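Local coordinates for protein GlcNAc Inducible Gene 2, GIG2 (Candida albicans, PDB 6AKZ) that binds an iron(III) ion and is probably an oxygenase of the DUF1479 family, with a cupin-type fold, whose gene is induced by N-acetylglucosamine, at residues E52-G57 against L331-I336; P58-K63 against K83-L88. All blocks are in the same frame, centred on the assembly; numbering follows the deposited sequence.

Interaction 1: residues E52-G57 against L331-I336; sequences EIAKIG and LHQGII
Ile53 reaches across to the turn 331-334 and the strand residue behind it with its branch methyl CG2, which lies 3.4 Å from the carbonyl oxygen Gly334 O and 3.7 Å from Ile336 CG2. The two isoleucine side chains cross at about a right angle. CG2 of Ile53 stands anti to its own backbone N, where it meets both partners. The other branch of Ile336 runs to the residue that follows the helix: Ile336 CD1 comes within 3.3 Å of Gly57 O. Ala54 completes the first shell, its CB 3.3 Å from Gln333 O and, less closely, against Gln333 CG. No hydrogen bond joins the two segments, and the contact is mostly one of methyl groups against carbonyl oxygens and against other aliphatic carbons.

Behind it, the helix end is fixed by Ile53 O, which accepts from both Ile56 N and Gly57 N (2.9 Å for the latter). Gly57 then leaves helical geometry with positive phi, 88°, a conformation that glycine adopts readily. On the other side, Gly334 N bonds to Leu331 O and closes the turn. Leu331 and Gln333 also touch Phe50 of helix 32-56, Leu331 packs on helix 278-287, and Ile336 pairs through its backbone with Val274, in the small sheet that also holds strand 355-357 with the iron ligand His355.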
ATOM      1  N   GLU A  52       7.739 -17.383  16.428  1.00 14.19           N
ATOM      2  CA  GLU A  52       8.629 -16.412  17.044  1.00 14.70           C
ATOM      3  C   GLU A  52       7.929 -15.042  17.120  1.00 12.51           C
ATOM      4  O   GLU A  52       7.940 -14.407  18.111  1.00 12.90           O
ATOM      5  CB  GLU A  52       9.973 -16.363  16.328  1.00 16.34           C
ATOM      6  CG  GLU A  52      10.882 -15.289  16.833  1.00 17.32           C
ATOM      7  CD  GLU A  52      12.248 -15.176  16.146  1.00 20.10           C
ATOM      8  OE1 GLU A  52      13.001 -16.163  16.277  1.00 24.28           O
ATOM      9  OE2 GLU A  52      12.674 -14.058  15.646  1.00 21.13           O
ATOM     10  N   ILE A  53       7.206 -14.667  16.073  1.00 12.96           N
ATOM     11  CA  ILE A  53       6.555 -13.370  16.053  1.00 13.50           C
ATOM     12  C   ILE A  53       5.559 -13.287  17.183  1.00 14.74           C
ATOM     13  O   ILE A  53       5.514 -12.328  17.933  1.00 14.00           O
ATOM     14  CB  ILE A  53       5.846 -13.070  14.724  1.00 14.24           C
ATOM     15  CG1 ILE A  53       6.882 -12.903  13.647  1.00 15.75           C
ATOM     16  CG2 ILE A  53       4.924 -11.844  14.909  1.00 13.41           C
ATOM     17  CD1 ILE A  53       6.287 -12.725  12.244  1.00 17.10           C
ATOM     18  N   ALA A  54       4.703 -14.301  17.235  1.00 14.97           N
ATOM     19  CA  ALA A  54       3.636 -14.390  18.262  1.00 16.25           C
ATOM     20  C   ALA A  54       4.232 -14.287  19.695  1.00 17.24           C
ATOM     21  O   ALA A  54       3.645 -13.663  20.595  1.00 18.40           O
ATOM     22  CB  ALA A  54       2.891 -15.682  18.097  1.00 17.60           C
ATOM     23  N   LYS A  55       5.362 -14.909  19.911  1.00 14.82           N
ATOM     24  CA  LYS A  55       5.977 -14.919  21.225  1.00 15.88           C
ATOM     25  C   LYS A  55       6.756 -13.640  21.557  1.00 16.09           C
ATOM     26  O   LYS A  55       7.150 -13.447  22.714  1.00 19.73           O
ATOM     27  CB  LYS A  55       6.891 -16.142  21.451  1.00 16.15           C
ATOM     28  CG  LYS A  55       6.148 -17.476  21.454  1.00 17.34           C
ATOM     29  CD  LYS A  55       7.010 -18.700  21.612  1.00 18.62           C
ATOM     30  CE  LYS A  55       6.108 -19.930  21.650  1.00 20.17           C
ATOM     31  NZ  LYS A  55       5.317 -19.944  22.901  1.00 20.40           N
ATOM     32  N   ILE A  56       7.061 -12.826  20.576  1.00 13.31           N
ATOM     33  CA  ILE A  56       7.813 -11.578  20.797  1.00 14.37           C
ATOM     34  C   ILE A  56       6.804 -10.465  20.984  1.00 13.96           C
ATOM     35  O   ILE A  56       6.925  -9.671  21.971  1.00 15.30           O
ATOM     36  CB  ILE A  56       8.854 -11.296  19.700  1.00 15.46           C
ATOM     37  CG1 ILE A  56      10.021 -12.340  19.731  1.00 16.23           C
ATOM     38  CG2 ILE A  56       9.502  -9.939  19.839  1.00 16.40           C
ATOM     39  CD1 ILE A  56      10.880 -12.229  18.510  1.00 15.36           C
ATOM     40  N   GLY A  57       5.813 -10.405  20.081  1.00 14.28           N
ATOM     41  CA  GLY A  57       4.790  -9.380  20.131  1.00 12.86           C
ATOM     42  C   GLY A  57       5.202  -8.102  19.381  1.00 14.77           C
ATOM     43  O   GLY A  57       6.054  -8.148  18.495  1.00 14.99           O
ATOM     44  N   LEU A 331      -1.658 -17.893   8.468  1.00 16.20           N
ATOM     45  CA  LEU A 331      -1.246 -16.512   8.699  1.00 17.42           C
ATOM     46  C   LEU A 331      -1.571 -16.004  10.096  1.00 16.90           C
ATOM     47  O   LEU A 331      -0.909 -15.099  10.581  1.00 16.94           O
ATOM     48  CB  LEU A 331      -1.856 -15.569   7.634  1.00 16.69           C
ATOM     49  CG  LEU A 331      -1.506 -15.845   6.179  1.00 17.99           C
ATOM     50  CD1 LEU A 331      -2.240 -14.804   5.344  1.00 21.00           C
ATOM     51  CD2 LEU A 331       0.000 -15.884   5.867  1.00 19.27           C
ATOM     52  N   HIS A 332      -2.602 -16.548  10.737  1.00 17.44           N
ATOM     53  CA  HIS A 332      -3.145 -15.905  11.881  1.00 19.23           C
ATOM     54  C   HIS A 332      -2.195 -15.829  13.072  1.00 19.72           C
ATOM     55  O   HIS A 332      -2.188 -14.844  13.763  1.00 17.46           O
ATOM     56  CB  HIS A 332      -4.493 -16.475  12.201  1.00 26.23           C
ATOM     57  CG  HIS A 332      -5.494 -16.192  11.103  1.00 41.18           C
ATOM     58  ND1 HIS A 332      -6.859 -16.145  11.308  1.00 52.44           N
ATOM     59  CD2 HIS A 332      -5.311 -15.917   9.782  1.00 44.35           C
ATOM     60  CE1 HIS A 332      -7.468 -15.876  10.167  1.00 54.34           C
ATOM     61  NE2 HIS A 332      -6.549 -15.723   9.227  1.00 47.80           N
ATOM     62  N   GLN A 333      -1.303 -16.790  13.201  1.00 16.34           N
ATOM     63  CA  GLN A 333      -0.393 -16.857  14.310  1.00 20.47           C
ATOM     64  C   GLN A 333       0.582 -15.661  14.317  1.00 18.28           C
ATOM     65  O   GLN A 333       1.097 -15.260  15.345  1.00 20.42           O
ATOM     66  CB  GLN A 333       0.439 -18.113  14.135  1.00 24.09           C
ATOM     67  CG  GLN A 333       1.419 -18.322  15.255  1.00 28.61           C
ATOM     68  CD  GLN A 333       2.114 -19.671  15.206  1.00 28.16           C
ATOM     69  OE1 GLN A 333       2.396 -20.241  14.140  1.00 32.00           O
ATOM     70  NE2 GLN A 333       2.410 -20.165  16.368  1.00 27.68           N
ATOM     71  N   GLY A 334       0.806 -15.137  13.129  1.00 14.89           N
ATOM     72  CA  GLY A 334       1.737 -14.072  12.920  1.00 15.97           C
ATOM     73  C   GLY A 334       1.295 -12.643  13.130  1.00 15.98           C
ATOM     74  O   GLY A 334       2.124 -11.715  12.955  1.00 15.77           O
ATOM     75  N   ILE A 335      -0.004 -12.431  13.381  1.00 15.72           N
ATOM     76  CA  ILE A 335      -0.574 -11.127  13.482  1.00 15.10           C
ATOM     77  C   ILE A 335      -0.308 -10.522  14.859  1.00 15.17           C
ATOM     78  O   ILE A 335      -0.524 -11.154  15.906  1.00 14.90           O
ATOM     79  CB  ILE A 335      -2.076 -11.140  13.192  1.00 16.86           C
ATOM     80  CG1 ILE A 335      -2.379 -11.771  11.813  1.00 17.62           C
ATOM     81  CG2 ILE A 335      -2.627  -9.754  13.179  1.00 16.22           C
ATOM     82  CD1 ILE A 335      -3.819 -12.216  11.699  1.00 22.54           C
ATOM     83  N   ILE A 336       0.249  -9.324  14.828  1.00 13.15           N
ATOM     84  CA  ILE A 336       0.522  -8.547  16.011  1.00 13.83           C
ATOM     85  C   ILE A 336       0.088  -7.127  15.868  1.00 14.06           C
ATOM     86  O   ILE A 336       0.020  -6.551  14.750  1.00 12.79           O
ATOM     87  CB  ILE A 336       2.034  -8.584  16.372  1.00 14.67           C
ATOM     88  CG1 ILE A 336       2.913  -8.200  15.197  1.00 15.70           C
ATOM     89  CG2 ILE A 336       2.380  -9.967  16.859  1.00 15.48           C
ATOM     90  CD1 ILE A 336       4.316  -7.887  15.652  1.00 17.45           C
TER

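Interaction 2: residues P58-K63 against K83-L88; sequences PSYVPK and KQRGCL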
ATOM      1  N   PRO A  58       4.575  -6.931  19.718  1.00 14.55           N
ATOM      2  CA  PRO A  58       4.747  -5.714  18.992  1.00 14.54           C
ATOM      3  C   PRO A  58       6.165  -5.185  18.798  1.00 15.02           C
ATOM      4  O   PRO A  58       6.428  -4.544  17.766  1.00 14.69           O
ATOM      5  CB  PRO A  58       3.891  -4.717  19.804  1.00 15.30           C
ATOM      6  CG  PRO A  58       2.781  -5.518  20.327  1.00 14.55           C
ATOM      7  CD  PRO A  58       3.536  -6.774  20.761  1.00 15.13           C
ATOM      8  N   SER A  59       7.116  -5.492  19.701  1.00 14.92           N
ATOM      9  CA  SER A  59       8.472  -5.011  19.505  1.00 15.65           C
ATOM     10  C   SER A  59       9.145  -5.646  18.265  1.00 14.69           C
ATOM     11  O   SER A  59      10.275  -5.217  17.883  1.00 15.97           O
ATOM     12  CB  SER A  59       9.274  -5.240  20.736  1.00 17.72           C
ATOM     13  OG  SER A  59       9.458  -6.623  20.918  1.00 16.92           O
ATOM     14  N   TYR A  60       8.543  -6.711  17.708  1.00 12.86           N
ATOM     15  CA  TYR A  60       9.000  -7.307  16.460  1.00 13.05           C
ATOM     16  C   TYR A  60       8.957  -6.297  15.293  1.00 12.86           C
ATOM     17  O   TYR A  60       9.750  -6.403  14.352  1.00 12.16           O
ATOM     18  CB  TYR A  60       8.240  -8.580  16.173  1.00 13.82           C
ATOM     19  CG  TYR A  60       8.796  -9.454  15.074  1.00 12.57           C
ATOM     20  CD1 TYR A  60       8.502  -9.212  13.746  1.00 12.96           C
ATOM     21  CD2 TYR A  60       9.662 -10.466  15.370  1.00 13.43           C
ATOM     22  CE1 TYR A  60       9.011 -10.010  12.750  1.00 13.06           C
ATOM     23  CE2 TYR A  60      10.176 -11.298  14.416  1.00 15.09           C
ATOM     24  CZ  TYR A  60       9.904 -11.063  13.125  1.00 15.68           C
ATOM     25  OH  TYR A  60      10.433 -11.897  12.211  1.00 14.97           O
ATOM     26  N   VAL A  61       8.076  -5.293  15.332  1.00 13.25           N
ATOM     27  CA  VAL A  61       7.976  -4.386  14.237  1.00 12.20           C
ATOM     28  C   VAL A  61       9.172  -3.467  14.244  1.00 11.72           C
ATOM     29  O   VAL A  61       9.474  -2.845  15.252  1.00 13.49           O
ATOM     30  CB  VAL A  61       6.687  -3.478  14.382  1.00 11.08           C
ATOM     31  CG1 VAL A  61       6.652  -2.368  13.378  1.00 11.62           C
ATOM     32  CG2 VAL A  61       5.482  -4.404  14.294  1.00 10.95           C
ATOM     33  N   PRO A  62       9.863  -3.362  13.116  1.00 11.23           N
ATOM     34  CA  PRO A  62      10.977  -2.418  13.044  1.00 13.12           C
ATOM     35  C   PRO A  62      10.589  -0.970  13.446  1.00 14.28           C
ATOM     36  O   PRO A  62       9.536  -0.433  13.056  1.00 11.97           O
ATOM     37  CB  PRO A  62      11.380  -2.490  11.597  1.00 11.88           C
ATOM     38  CG  PRO A  62      10.918  -3.830  11.123  1.00 11.60           C
ATOM     39  CD  PRO A  62       9.625  -4.054  11.841  1.00 11.30           C
ATOM     40  N   LYS A  63      11.436  -0.366  14.233  1.00 16.01           N
ATOM     41  CA  LYS A  63      11.209   0.951  14.700  1.00 18.41           C
ATOM     42  C   LYS A  63      12.538   1.693  14.757  1.00 21.08           C
ATOM     43  O   LYS A  63      13.534   1.134  15.085  1.00 22.62           O
ATOM     44  CB  LYS A  63      10.607   0.851  16.104  1.00 20.16           C
ATOM     45  CG  LYS A  63      10.116   2.130  16.694  1.00 23.06           C
ATOM     46  CD  LYS A  63       9.275   1.953  17.946  1.00 24.28           C
ATOM     47  CE  LYS A  63      10.063   1.937  19.228  1.00 24.25           C
ATOM     48  NZ  LYS A  63       9.135   1.565  20.320  1.00 23.79           N
ATOM     49  N   LYS A  83      13.106  -4.652   4.993  1.00 13.22           N
ATOM     50  CA  LYS A  83      12.858  -5.507   3.869  1.00 14.41           C
ATOM     51  C   LYS A  83      12.315  -6.892   4.248  1.00 12.93           C
ATOM     52  O   LYS A  83      11.624  -7.492   3.451  1.00 15.24           O
ATOM     53  CB  LYS A  83      14.073  -5.636   2.972  1.00 15.84           C
ATOM     54  CG  LYS A  83      14.469  -4.295   2.359  1.00 17.23           C
ATOM     55  CD  LYS A  83      15.400  -4.503   1.172  1.00 21.02           C
ATOM     56  CE  LYS A  83      15.477  -3.250   0.352  1.00 22.25           C
ATOM     57  NZ  LYS A  83      16.051  -3.422  -1.034  1.00 25.14           N
ATOM     58  N   GLN A  84      12.720  -7.447   5.393  1.00 11.55           N
ATOM     59  CA  GLN A  84      12.195  -8.717   5.889  1.00 13.66           C
ATOM     60  C   GLN A  84      10.763  -8.602   6.402  1.00 13.47           C
ATOM     61  O   GLN A  84       9.877  -9.447   6.127  1.00 12.94           O
ATOM     62  CB  GLN A  84      13.120  -9.287   7.013  1.00 16.33           C
ATOM     63  CG  GLN A  84      12.562 -10.543   7.694  1.00 21.76           C
ATOM     64  CD  GLN A  84      13.056 -10.913   9.133  1.00 26.53           C
ATOM     65  OE1 GLN A  84      13.462 -10.097   9.991  1.00 25.05           O
ATOM     66  NE2 GLN A  84      13.003 -12.181   9.374  1.00 35.66           N
ATOM     67  N   ARG A  85      10.523  -7.566   7.157  1.00 10.60           N
ATOM     68  CA  ARG A  85       9.309  -7.500   7.949  1.00  9.99           C
ATOM     69  C   ARG A  85       8.198  -6.674   7.319  1.00 10.62           C
ATOM     70  O   ARG A  85       7.009  -6.833   7.694  1.00 12.62           O
ATOM     71  CB  ARG A  85       9.651  -7.013   9.364  1.00 10.78           C
ATOM     72  CG  ARG A  85      10.526  -8.027  10.084  1.00 10.94           C
ATOM     73  CD  ARG A  85      11.057  -7.665  11.438  1.00 11.46           C
ATOM     74  NE  ARG A  85      12.047  -8.693  11.826  1.00 12.91           N
ATOM     75  CZ  ARG A  85      12.386  -8.912  13.077  1.00 16.07           C
ATOM     76  NH1 ARG A  85      11.874  -8.155  14.059  1.00 16.43           N
ATOM     77  NH2 ARG A  85      13.293  -9.844  13.356  1.00 16.20           N
ATOM     78  N   GLY A  86       8.602  -5.805   6.380  1.00 10.68           N
ATOM     79  CA  GLY A  86       7.681  -5.080   5.506  1.00 11.36           C
ATOM     80  C   GLY A  86       6.934  -3.930   6.144  1.00 11.24           C
ATOM     81  O   GLY A  86       5.926  -3.442   5.606  1.00 12.12           O
ATOM     82  N   CYS A  87       7.330  -3.497   7.348  1.00 12.72           N
ATOM     83  CA  CYS A  87       6.674  -2.379   8.046  1.00 13.08           C
ATOM     84  C   CYS A  87       7.798  -1.677   8.851  1.00 11.99           C
ATOM     85  O   CYS A  87       8.890  -2.228   9.076  1.00 10.99           O
ATOM     86  CB  CYS A  87       5.499  -2.847   8.959  1.00 12.82           C
ATOM     87  SG  CYS A  87       6.008  -4.205  10.036  1.00 14.03           S
ATOM     88  N   LEU A  88       7.539  -0.470   9.202  1.00 11.68           N
ATOM     89  CA  LEU A  88       8.465   0.399   9.944  1.00 11.08           C
ATOM     90  C   LEU A  88       7.698   1.492  10.648  1.00 11.75           C
ATOM     91  O   LEU A  88       6.878   2.155  10.025  1.00 13.27           O
ATOM     92  CB  LEU A  88       9.454   1.026   8.958  1.00 11.93           C
ATOM     93  CG  LEU A  88      10.475   2.019   9.566  1.00 12.35           C
ATOM     94  CD1 LEU A  88      11.416   1.371  10.582  1.00 13.62           C
ATOM     95  CD2 LEU A  88      11.331   2.514   8.390  1.00 14.79           C
TER
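Pro62 sits over the bend between Arg85 and Leu88, its ring carbons CG and CD against Arg85 CB, and its CB 4.0 Å from Leu88 CD1. The sulfur of Cys87 fills the next place in this apolar centre, 3.9 Å from Val61 CG1 and nearly as close to Pro62 CD; chi1 of 50° sets SG between the backbone N and the carbonyl carbon. Cys87 O faces the proline ring, 3.3 Å from Pro62 CG, and this buried oxygen has no hydrogen-bonding partner in the model. Further along, Leu88 CA makes a CA-H...O contact of 3.4 Å to Pro62 O.

Here helix 76-85 turns through Gly86, with positive phi, into strand 87-91. Strand 63-65, this helix and strand 87-91 form a beta-alpha-beta crossover at the edge of the large mixed sheet of this cupin-clan protein: 63-65 is the outermost strand, parallel to 87-91, and the backbone of Pro62 bonds to that of Met89; strand 346-350 takes the other side of 87-91.

Outward lies the polar edge. The Arg85 guanidinium rests flat on one face of the Tyr60 ring, a stacked cation-pi pair with planes 4° apart and CZ of Arg85 3.5 Å from the ring centroid. In its own plane the same group donates an N-H from NH1 to a lone pair of Tyr60 O at 2.8 Å, so Tyr60 holds it by ring and carbonyl together. From the neighbouring helix residue, Gln84 OE1 accepts the N-H of Arg85 NE at 2.7 Å in a nearly straight bond, 170°, with the donor above the amide plane.

From the N terminus, helix 32-56 ends in 52-57, which meets 331-336 far along the chain: interaction 1 closes a loop with 273 residues between its segments. The chain runs directly on from Gly57 into 58-63, and interaction 2 closes a short loop, with 19 residues between its segments, by meeting 83-88 wholly within the longer one. Besides following in sequence, the two touch in space: Ile53 CG1 packs 3.6 Å from Tyr60 CZ, and Ile336 CD1 lies against Val61 CG2 and Pro58 CA. Together they tie the end of helix 32-56 to the small sheet through strand 336-337, and to the edge of the large sheet through strands 63-65 and 87-91.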